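Local structure of synaptotagmin-1 (Arabidopsis thaliana, 7ATP) at residues V12-A17 with L132-L137. The protein helps maintain plasma membrane integrity during freezing and osmotic stress, and this chain is its first C2 domain, a calcium- and probably phospholipid-binding module. Residues are numbered along the deposited sequence; the frame is centred on the assembly and turned at random.
Sequences VKVVRA and LEVELL
Arg16 sets CG between its backbone N and carbonyl carbon (chi1 84°) and bends at chi3, while Glu133 places CG beside its backbone N (chi1 -60°) and runs on extended, which carries OE1 to Arg16 NE as the two chains lie side by side on one face of the sheet. There Arg16 NE donates a hydrogen bond to Glu133 OE1 at 2.7 Å, part of a salt bridge. The guanidinium and carboxylate planes stand nearly at right angles (86°), with NE above the carboxylate plane and the bond bent. Arg16 NH2 forms the stronger salt bridge, with Glu57 of strand 57-66, and the guanidinium is thus shared between two carboxylates. Long, flexible charged chains suit this partly exposed face, where Lys13 and Glu135 also run alongside each other, their NZ and OE1 making a long salt bridge of 3.8 Å.

The backbones pair antiparallel. Lys13 N gives Glu135 O a nearly straight bond of 2.8 Å, and Glu135 N returns one to Lys13 O. Beyond this the register slips: Val15 N donates to Glu133 O at 3.0 Å, whereas Glu133 N donates to Arg16 O at 2.9 Å. Val15 and Arg16 thus share Glu133 in a classic beta bulge, which turns the Val15 side chain toward the partner strand, its CB 3.3 Å from Glu133 O.

The other face is apolar, as a sandwich core requires. Branched Val14 and Val134 fill it close to the backbone, longer Leu132 carries CD1 to Val14 CG1, and the small Ala17 lets that methyl come within 4.2 Å of its CB. Phe76 of strand 73-80, in the opposing sheet of the C2 beta sandwich, packs on Val12, Leu132 and Val134. Within their own sheet the two strands are central: strand 57-66 flanks 8-18, while strand 106-111 borders 131-140.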
loop_
_atom_site.group_PDB
_atom_site.type_symbol
_atom_site.label_atom_id
_atom_site.label_comp_id
_atom_site.label_asym_id
_atom_site.label_seq_id
_atom_site.Cartn_x
_atom_site.Cartn_y
_atom_site.Cartn_z
ATOM N N VAL A 12 0.792 6.608 6.911
ATOM C CA VAL A 12 0.460 6.158 5.566
ATOM C C VAL A 12 -1.047 6.160 5.436
ATOM O O VAL A 12 -1.741 5.526 6.232
ATOM C CB VAL A 12 1.018 4.753 5.285
ATOM C CG1 VAL A 12 0.950 4.457 3.801
ATOM C CG2 VAL A 12 2.424 4.639 5.769
ATOM N N LYS A 13 -1.554 6.883 4.448
ATOM C CA LYS A 13 -2.953 6.824 4.077
ATOM C C LYS A 13 -3.041 6.107 2.737
ATOM O O LYS A 13 -2.423 6.542 1.758
ATOM C CB LYS A 13 -3.586 8.210 3.995
ATOM C CG LYS A 13 -5.057 8.160 3.612
ATOM C CD LYS A 13 -5.673 9.553 3.433
ATOM C CE LYS A 13 -5.928 10.242 4.765
ATOM N NZ LYS A 13 -6.045 11.744 4.649
ATOM N N VAL A 14 -3.756 4.981 2.709
ATOM C CA VAL A 14 -4.067 4.315 1.454
ATOM C C VAL A 14 -5.337 4.971 0.945
ATOM O O VAL A 14 -6.395 4.853 1.564
ATOM C CB VAL A 14 -4.242 2.801 1.643
ATOM C CG1 VAL A 14 -4.794 2.189 0.405
ATOM C CG2 VAL A 14 -2.904 2.159 1.975
ATOM N N VAL A 15 -5.235 5.681 -0.171
ATOM C CA VAL A 15 -6.333 6.512 -0.632
ATOM C C VAL A 15 -7.296 5.675 -1.441
ATOM O O VAL A 15 -8.417 5.389 -1.003
ATOM C CB VAL A 15 -5.835 7.695 -1.474
ATOM C CG1 VAL A 15 -7.025 8.472 -2.018
ATOM C CG2 VAL A 15 -4.959 8.577 -0.648
ATOM N N ARG A 16 -6.868 5.291 -2.636
ATOM C CA ARG A 16 -7.708 4.515 -3.524
ATOM C C ARG A 16 -6.816 3.729 -4.463
ATOM O O ARG A 16 -5.603 3.922 -4.517
ATOM C CB ARG A 16 -8.650 5.396 -4.334
ATOM C CG ARG A 16 -8.008 5.963 -5.596
ATOM C CD ARG A 16 -8.868 7.055 -6.247
ATOM N NE ARG A 16 -8.543 8.392 -5.750
ATOM C CZ ARG A 16 -9.283 9.073 -4.876
ATOM N NH1 ARG A 16 -8.906 10.287 -4.474
ATOM N NH2 ARG A 16 -10.402 8.542 -4.403
ATOM N N ALA A 17 -7.436 2.837 -5.208
ATOM C CA ALA A 17 -6.798 2.206 -6.340
ATOM C C ALA A 17 -7.672 2.494 -7.538
ATOM O O ALA A 17 -8.870 2.735 -7.391
ATOM C CB ALA A 17 -6.632 0.714 -6.137
ATOM N N LEU A 132 -2.205 2.804 -7.562
ATOM C CA LEU A 132 -2.509 2.911 -6.143
ATOM C C LEU A 132 -2.057 4.281 -5.667
ATOM O O LEU A 132 -0.868 4.599 -5.741
ATOM C CB LEU A 132 -1.811 1.808 -5.355
ATOM C CG LEU A 132 -2.011 1.903 -3.850
ATOM C CD1 LEU A 132 -3.470 1.685 -3.538
ATOM C CD2 LEU A 132 -1.127 0.905 -3.104
ATOM N N GLU A 133 -2.998 5.093 -5.194
ATOM C CA GLU A 133 -2.682 6.411 -4.650
ATOM C C GLU A 133 -2.484 6.301 -3.146
ATOM O O GLU A 133 -3.333 5.750 -2.443
ATOM C CB GLU A 133 -3.801 7.409 -4.942
ATOM C CG GLU A 133 -4.102 7.636 -6.426
ATOM C CD GLU A 133 -5.321 8.544 -6.663
ATOM O OE1 GLU A 133 -5.890 9.071 -5.672
ATOM O OE2 GLU A 133 -5.713 8.727 -7.842
ATOM N N VAL A 134 -1.368 6.814 -2.652
ATOM C CA VAL A 134 -1.107 6.824 -1.222
ATOM C C VAL A 134 -0.663 8.223 -0.827
ATOM O O VAL A 134 -0.236 9.014 -1.665
ATOM C CB VAL A 134 -0.047 5.785 -0.828
ATOM C CG1 VAL A 134 -0.578 4.377 -1.034
ATOM C CG2 VAL A 134 1.178 5.975 -1.670
ATOM N N GLU A 135 -0.799 8.533 0.463
ATOM C CA GLU A 135 -0.261 9.745 1.073
ATOM C C GLU A 135 0.629 9.353 2.235
ATOM O O GLU A 135 0.324 8.409 2.974
ATOM C CB GLU A 135 -1.340 10.692 1.616
ATOM C CG GLU A 135 -2.083 11.514 0.585
ATOM C CD GLU A 135 -3.291 12.225 1.183
ATOM O OE1 GLU A 135 -3.188 12.710 2.336
ATOM O OE2 GLU A 135 -4.344 12.281 0.505
ATOM N N LEU A 136 1.722 10.082 2.392
ATOM C CA LEU A 136 2.654 9.867 3.479
ATOM C C LEU A 136 2.870 11.162 4.241
ATOM O O LEU A 136 2.900 12.246 3.656
ATOM C CB LEU A 136 3.988 9.371 2.964
ATOM C CG LEU A 136 4.095 7.864 2.837
ATOM C CD1 LEU A 136 3.179 7.332 1.765
ATOM C CD2 LEU A 136 5.519 7.552 2.500
ATOM N N LEU A 137 3.029 11.031 5.555
ATOM C CA LEU A 137 3.366 12.163 6.412
ATOM C C LEU A 137 4.348 11.647 7.452
ATOM O O LEU A 137 4.005 10.766 8.247
ATOM C CB LEU A 137 2.115 12.751 7.057
ATOM C CG LEU A 137 2.185 14.089 7.778
ATOM C CD1 LEU A 137 0.888 14.859 7.551
ATOM C CD2 LEU A 137 2.410 13.842 9.255
#